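Side-chain contacts in Roadblock/LAMTOR2 domain-containing protein (Streptomyces avermitilis, PDB 3LEQ), which is of unknown function but carries a Roadblock/LC7 domain, a fold that in related proteins often serves regulation of small GTPases: residues H21-S26 with D41-L46; G29-K34 with R45-A50. All blocks are in the same frame, centred on the assembly; numbering follows the deposited sequence.

Contact 1: H21-S26 with D41-L46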
loop_
_atom_site.group_PDB
_atom_site.type_symbol
_atom_site.label_atom_id
_atom_site.label_comp_id
_atom_site.label_asym_id
_atom_site.label_seq_id
_atom_site.Cartn_x
_atom_site.Cartn_y
_atom_site.Cartn_z
ATOM N N HIS A 21 -0.291 -2.187 6.841
ATOM C CA HIS A 21 -1.527 -1.907 6.104
ATOM C C HIS A 21 -1.206 -1.755 4.632
ATOM O O HIS A 21 -0.068 -1.440 4.279
ATOM C CB HIS A 21 -2.219 -0.613 6.585
ATOM C CG HIS A 21 -2.382 -0.518 8.071
ATOM N ND1 HIS A 21 -3.234 -1.339 8.780
ATOM C CD2 HIS A 21 -1.810 0.306 8.979
ATOM C CE1 HIS A 21 -3.159 -1.039 10.067
ATOM N NE2 HIS A 21 -2.301 -0.044 10.215
ATOM N N ALA A 22 -2.219 -1.963 3.792
ATOM C CA ALA A 22 -2.109 -1.799 2.349
ATOM C C ALA A 22 -3.411 -1.310 1.730
ATOM O O ALA A 22 -4.503 -1.710 2.153
ATOM C CB ALA A 22 -1.670 -3.126 1.700
ATOM N N VAL A 23 -3.295 -0.441 0.733
ATOM C CA VAL A 23 -4.450 -0.005 -0.054
ATOM C C VAL A 23 -4.082 0.044 -1.523
ATOM O O VAL A 23 -2.892 0.146 -1.878
ATOM C CB VAL A 23 -4.956 1.418 0.357
ATOM C CG1 VAL A 23 -5.418 1.441 1.790
ATOM C CG2 VAL A 23 -3.880 2.496 0.149
ATOM N N VAL A 24 -5.103 -0.007 -2.371
ATOM C CA VAL A 24 -4.934 0.292 -3.789
ATOM C C VAL A 24 -5.821 1.513 -4.119
ATOM O O VAL A 24 -7.019 1.529 -3.810
ATOM C CB VAL A 24 -5.291 -0.895 -4.678
ATOM C CG1 VAL A 24 -5.283 -0.473 -6.150
ATOM C CG2 VAL A 24 -4.318 -2.063 -4.434
ATOM N N LEU A 25 -5.204 2.540 -4.689
ATOM C CA LEU A 25 -5.891 3.794 -4.992
ATOM C C LEU A 25 -6.007 3.952 -6.501
ATOM O O LEU A 25 -5.074 3.621 -7.225
ATOM C CB LEU A 25 -5.105 4.975 -4.400
ATOM C CG LEU A 25 -4.680 4.846 -2.923
ATOM C CD1 LEU A 25 -3.787 6.024 -2.536
ATOM C CD2 LEU A 25 -5.909 4.757 -1.973
ATOM N N SER A 26 -7.134 4.492 -6.969
ATOM C CA SER A 26 -7.328 4.780 -8.382
ATOM C C SER A 26 -6.556 6.048 -8.715
ATOM O O SER A 26 -6.084 6.741 -7.814
ATOM C CB SER A 26 -8.812 5.005 -8.675
ATOM O OG SER A 26 -9.243 6.210 -8.052
ATOM N N ASP A 41 -11.436 5.364 7.999
ATOM C CA ASP A 41 -10.800 6.627 8.391
ATOM C C ASP A 41 -9.282 6.580 8.203
ATOM O O ASP A 41 -8.692 7.541 7.707
ATOM C CB ASP A 41 -11.165 7.028 9.831
ATOM N N ASP A 42 -8.660 5.457 8.567
ATOM C CA ASP A 42 -7.202 5.305 8.467
ATOM C C ASP A 42 -6.736 5.145 7.014
ATOM O O ASP A 42 -5.701 5.712 6.614
ATOM C CB ASP A 42 -6.720 4.108 9.295
ATOM C CG ASP A 42 -6.979 4.271 10.785
ATOM O OD1 ASP A 42 -6.438 5.211 11.400
ATOM O OD2 ASP A 42 -7.709 3.437 11.354
ATOM N N ALA A 43 -7.507 4.377 6.243
ATOM C CA ALA A 43 -7.233 4.125 4.828
ATOM C C ALA A 43 -7.315 5.412 4.007
ATOM O O ALA A 43 -6.434 5.688 3.208
ATOM C CB ALA A 43 -8.194 3.075 4.281
ATOM N N GLU A 44 -8.384 6.185 4.215
ATOM C CA GLU A 44 -8.561 7.463 3.544
ATOM C C GLU A 44 -7.513 8.498 3.997
ATOM O O GLU A 44 -7.116 9.344 3.214
ATOM C CB GLU A 44 -9.993 7.979 3.729
ATOM C CG GLU A 44 -11.057 7.132 3.006
ATOM C CD GLU A 44 -12.455 7.652 3.165
ATOM O OE1 GLU A 44 -12.741 8.318 4.184
ATOM O OE2 GLU A 44 -13.295 7.378 2.277
ATOM N N ARG A 45 -7.048 8.407 5.237
ATOM C CA ARG A 45 -5.913 9.220 5.683
ATOM C C ARG A 45 -4.630 8.876 4.919
ATOM O O ARG A 45 -3.888 9.782 4.500
ATOM C CB ARG A 45 -5.683 9.053 7.180
ATOM C CG ARG A 45 -4.863 10.174 7.797
ATOM C CD ARG A 45 -4.797 10.079 9.327
ATOM N NE ARG A 45 -5.014 11.367 9.994
ATOM C CZ ARG A 45 -4.234 12.443 9.875
ATOM N NH1 ARG A 45 -3.159 12.427 9.088
ATOM N NH2 ARG A 45 -4.546 13.550 10.534
ATOM N N LEU A 46 -4.370 7.574 4.733
ATOM C CA LEU A 46 -3.264 7.131 3.895
ATOM C C LEU A 46 -3.506 7.586 2.461
ATOM O O LEU A 46 -2.575 8.043 1.780
ATOM C CB LEU A 46 -3.101 5.608 3.942
ATOM C CG LEU A 46 -1.939 4.987 3.165
ATOM C CD1 LEU A 46 -0.606 5.659 3.491
ATOM C CD2 LEU A 46 -1.896 3.490 3.479
#

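Contact 2: G29-K34 with R45-A50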
loop_
_atom_site.group_PDB
_atom_site.type_symbol
_atom_site.label_atom_id
_atom_site.label_comp_id
_atom_site.label_asym_id
_atom_site.label_seq_id
_atom_site.Cartn_x
_atom_site.Cartn_y
_atom_site.Cartn_z
ATOM N N GLY A 29 -7.583 9.024 -6.725
ATOM C CA GLY A 29 -7.314 9.004 -5.278
ATOM C C GLY A 29 -8.300 8.172 -4.472
ATOM O O GLY A 29 -8.139 7.999 -3.249
ATOM N N LEU A 30 -9.302 7.628 -5.161
ATOM C CA LEU A 30 -10.313 6.763 -4.548
ATOM C C LEU A 30 -9.697 5.490 -4.001
ATOM O O LEU A 30 -8.871 4.879 -4.654
ATOM C CB LEU A 30 -11.370 6.378 -5.583
ATOM C CG LEU A 30 -12.680 7.141 -5.625
ATOM C CD1 LEU A 30 -13.390 6.885 -6.943
ATOM C CD2 LEU A 30 -13.551 6.722 -4.453
ATOM N N VAL A 31 -10.115 5.073 -2.816
ATOM C CA VAL A 31 -9.698 3.751 -2.320
ATOM C C VAL A 31 -10.483 2.688 -3.089
ATOM O O VAL A 31 -11.711 2.627 -2.974
ATOM C CB VAL A 31 -9.967 3.611 -0.801
ATOM C CG1 VAL A 31 -9.482 2.247 -0.298
ATOM C CG2 VAL A 31 -9.287 4.734 -0.051
ATOM N N VAL A 32 -9.786 1.888 -3.899
ATOM C CA VAL A 32 -10.398 0.815 -4.695
ATOM C C VAL A 32 -10.444 -0.471 -3.864
ATOM O O VAL A 32 -11.313 -1.318 -4.047
ATOM C CB VAL A 32 -9.593 0.568 -6.007
ATOM C CG1 VAL A 32 -10.114 -0.661 -6.784
ATOM C CG2 VAL A 32 -9.618 1.817 -6.892
ATOM N N SER A 33 -9.498 -0.608 -2.944
ATOM C CA SER A 33 -9.355 -1.830 -2.166
ATOM C C SER A 33 -8.478 -1.529 -0.976
ATOM O O SER A 33 -7.602 -0.653 -1.057
ATOM C CB SER A 33 -8.677 -2.891 -3.031
ATOM O OG SER A 33 -8.625 -4.136 -2.376
ATOM N N LYS A 34 -8.706 -2.237 0.128
ATOM C CA LYS A 34 -7.848 -2.106 1.318
ATOM C C LYS A 34 -7.743 -3.423 2.079
ATOM O O LYS A 34 -8.634 -4.273 1.973
ATOM C CB LYS A 34 -8.352 -0.988 2.248
ATOM C CG LYS A 34 -9.713 -1.279 2.872
ATOM C CD LYS A 34 -10.275 -0.098 3.625
ATOM C CE LYS A 34 -11.727 -0.361 4.038
ATOM N NZ LYS A 34 -11.810 -1.302 5.202
ATOM N N ARG A 45 -7.048 8.407 5.237
ATOM C CA ARG A 45 -5.913 9.220 5.683
ATOM C C ARG A 45 -4.630 8.876 4.919
ATOM O O ARG A 45 -3.888 9.782 4.500
ATOM C CB ARG A 45 -5.683 9.053 7.180
ATOM C CG ARG A 45 -4.863 10.174 7.797
ATOM C CD ARG A 45 -4.797 10.079 9.327
ATOM N NE ARG A 45 -5.014 11.367 9.994
ATOM C CZ ARG A 45 -4.234 12.443 9.875
ATOM N NH1 ARG A 45 -3.159 12.427 9.088
ATOM N NH2 ARG A 45 -4.546 13.550 10.534
ATOM N N LEU A 46 -4.370 7.574 4.733
ATOM C CA LEU A 46 -3.264 7.131 3.895
ATOM C C LEU A 46 -3.506 7.586 2.461
ATOM O O LEU A 46 -2.575 8.043 1.780
ATOM C CB LEU A 46 -3.101 5.608 3.942
ATOM C CG LEU A 46 -1.939 4.987 3.165
ATOM C CD1 LEU A 46 -0.606 5.659 3.491
ATOM C CD2 LEU A 46 -1.896 3.490 3.479
ATOM N N ALA A 47 -4.765 7.514 2.021
ATOM C CA ALA A 47 -5.090 7.915 0.659
ATOM C C ALA A 47 -4.836 9.401 0.445
ATOM O O ALA A 47 -4.349 9.791 -0.620
ATOM C CB ALA A 47 -6.528 7.529 0.295
ATOM N N ALA A 48 -5.153 10.226 1.449
ATOM C CA ALA A 48 -4.949 11.682 1.354
ATOM C C ALA A 48 -3.453 11.994 1.284
ATOM O O ALA A 48 -3.028 12.889 0.543
ATOM C CB ALA A 48 -5.601 12.413 2.540
ATOM N N THR A 49 -2.660 11.263 2.064
ATOM C CA THR A 49 -1.208 11.428 2.033
ATOM C C THR A 49 -0.610 11.033 0.677
ATOM O O THR A 49 0.239 11.738 0.125
ATOM C CB THR A 49 -0.531 10.583 3.141
ATOM O OG1 THR A 49 -1.079 10.952 4.406
ATOM C CG2 THR A 49 0.964 10.854 3.190
ATOM N N ALA A 50 -1.067 9.911 0.141
ATOM C CA ALA A 50 -0.541 9.397 -1.122
ATOM C C ALA A 50 -0.892 10.335 -2.271
ATOM O O ALA A 50 -0.068 10.601 -3.151
ATOM C CB ALA A 50 -1.054 8.005 -1.373
#

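Contact 1: H21-S26 with D41-L46
Val23 splays its two methyls against helix 40-55, and each finds a different residue. CG1 lies 4.1 Å from CB of Ala43, while CG2 lies 4.0 Å from CD2 of Leu46, one helical turn further on. The valine reaches both because CG1 stands opposite the carbonyl carbon, beside the backbone N (chi1 -62°), which leaves CG2 between N and the carbonyl carbon. Leu46 leaves the helix with CG anti to its backbone N (chi1 -177°), and chi2 of 51° leaves CD2 as the extended branch, nearly anti to CA, reaching Val23; the two side chains pass alongside in opposite directions. Strand and helix belong to the Roadblock/LC7 fold, whose antiparallel sheet has helix 40-55 on one face and helices 4-15 and 102-115 on the other. The nearest CA atoms, those of Val23 and Ala43, are 7.0 Å apart, a spacing that one valine and the small Ala43 can bridge. All three touching residues are buried, and no hydrogen bond crosses between the segments. Phe38, in the loop before the helix, also touches Val23, Ala43 and Leu46, and its ring stacks on that of His21. On strand 90-96, Val93 packs against Val23 and shares backbone hydrogen bonding with it.

Contact 2: G29-K34 with R45-A50
The backbones come closest at Gly29 and Ala47, whose CA atoms are 6.4 Å apart; Gly29 has a positive phi (102°) in the turn that leads into strand 31-34. Strand 31-34 is an outermost strand of the Roadblock/LC7 sheet within the chain, and helix 40-55 packs against the turn and the start of the strand. Ala47 points its single methyl toward the strand side and takes up both partners with it. Val31 reaches the methyl through CG2, 3.9 Å from Ala47 CB; its CG1 is anti to the backbone N (chi1 -178°), leaving CG2 beside N and opposite the carbonyl carbon. The other partner is main chain: Gly29 O also sits 3.9 Å from Ala47 CB, a plain van der Waals approach. Beyond Val31 the strand is irregular, since Val32 and Ser33 both face Val24 in a classic beta bulge. From the bulge, Ser33 OG hydrogen-bonds Asp6 OD1 of helix 4-15, and Lys34 NZ, next in the strand, hydrogen-bonds Phe38 O. Within the helix, Arg45 O accepts two bonds, from Thr49 N at 3.1 Å and Thr49 OG1 at 3.0 Å. The two donors arrive from opposite faces of the carbonyl plane, OG1 tilted 26° out of it.

Contacts 1 and 2, with centres 4 Å apart, dock neighbouring strands of one sheet onto successive turns of helix 40-55; their helical ranges overlap at Arg45 and Leu46, of which Leu46 packs across contact 1. Leu25 of 21-26 fills the join: its CD2 lies 3.6 Å from Ala47 CB and its CD1 3.6 Å from Ala50 CB, both in 45-50, and it also touches Val31. The strands are joined at Val24, where Val24 O to Val32 N (2.8 Å) and Val24 N to Ser33 O (2.9 Å) are probable hydrogen bonds. Contact 2, on an outermost strand within the chain, is less buried than contact 1. Lys34 of 29-34 reaches back to contact 1, touching Val23 and Ala43.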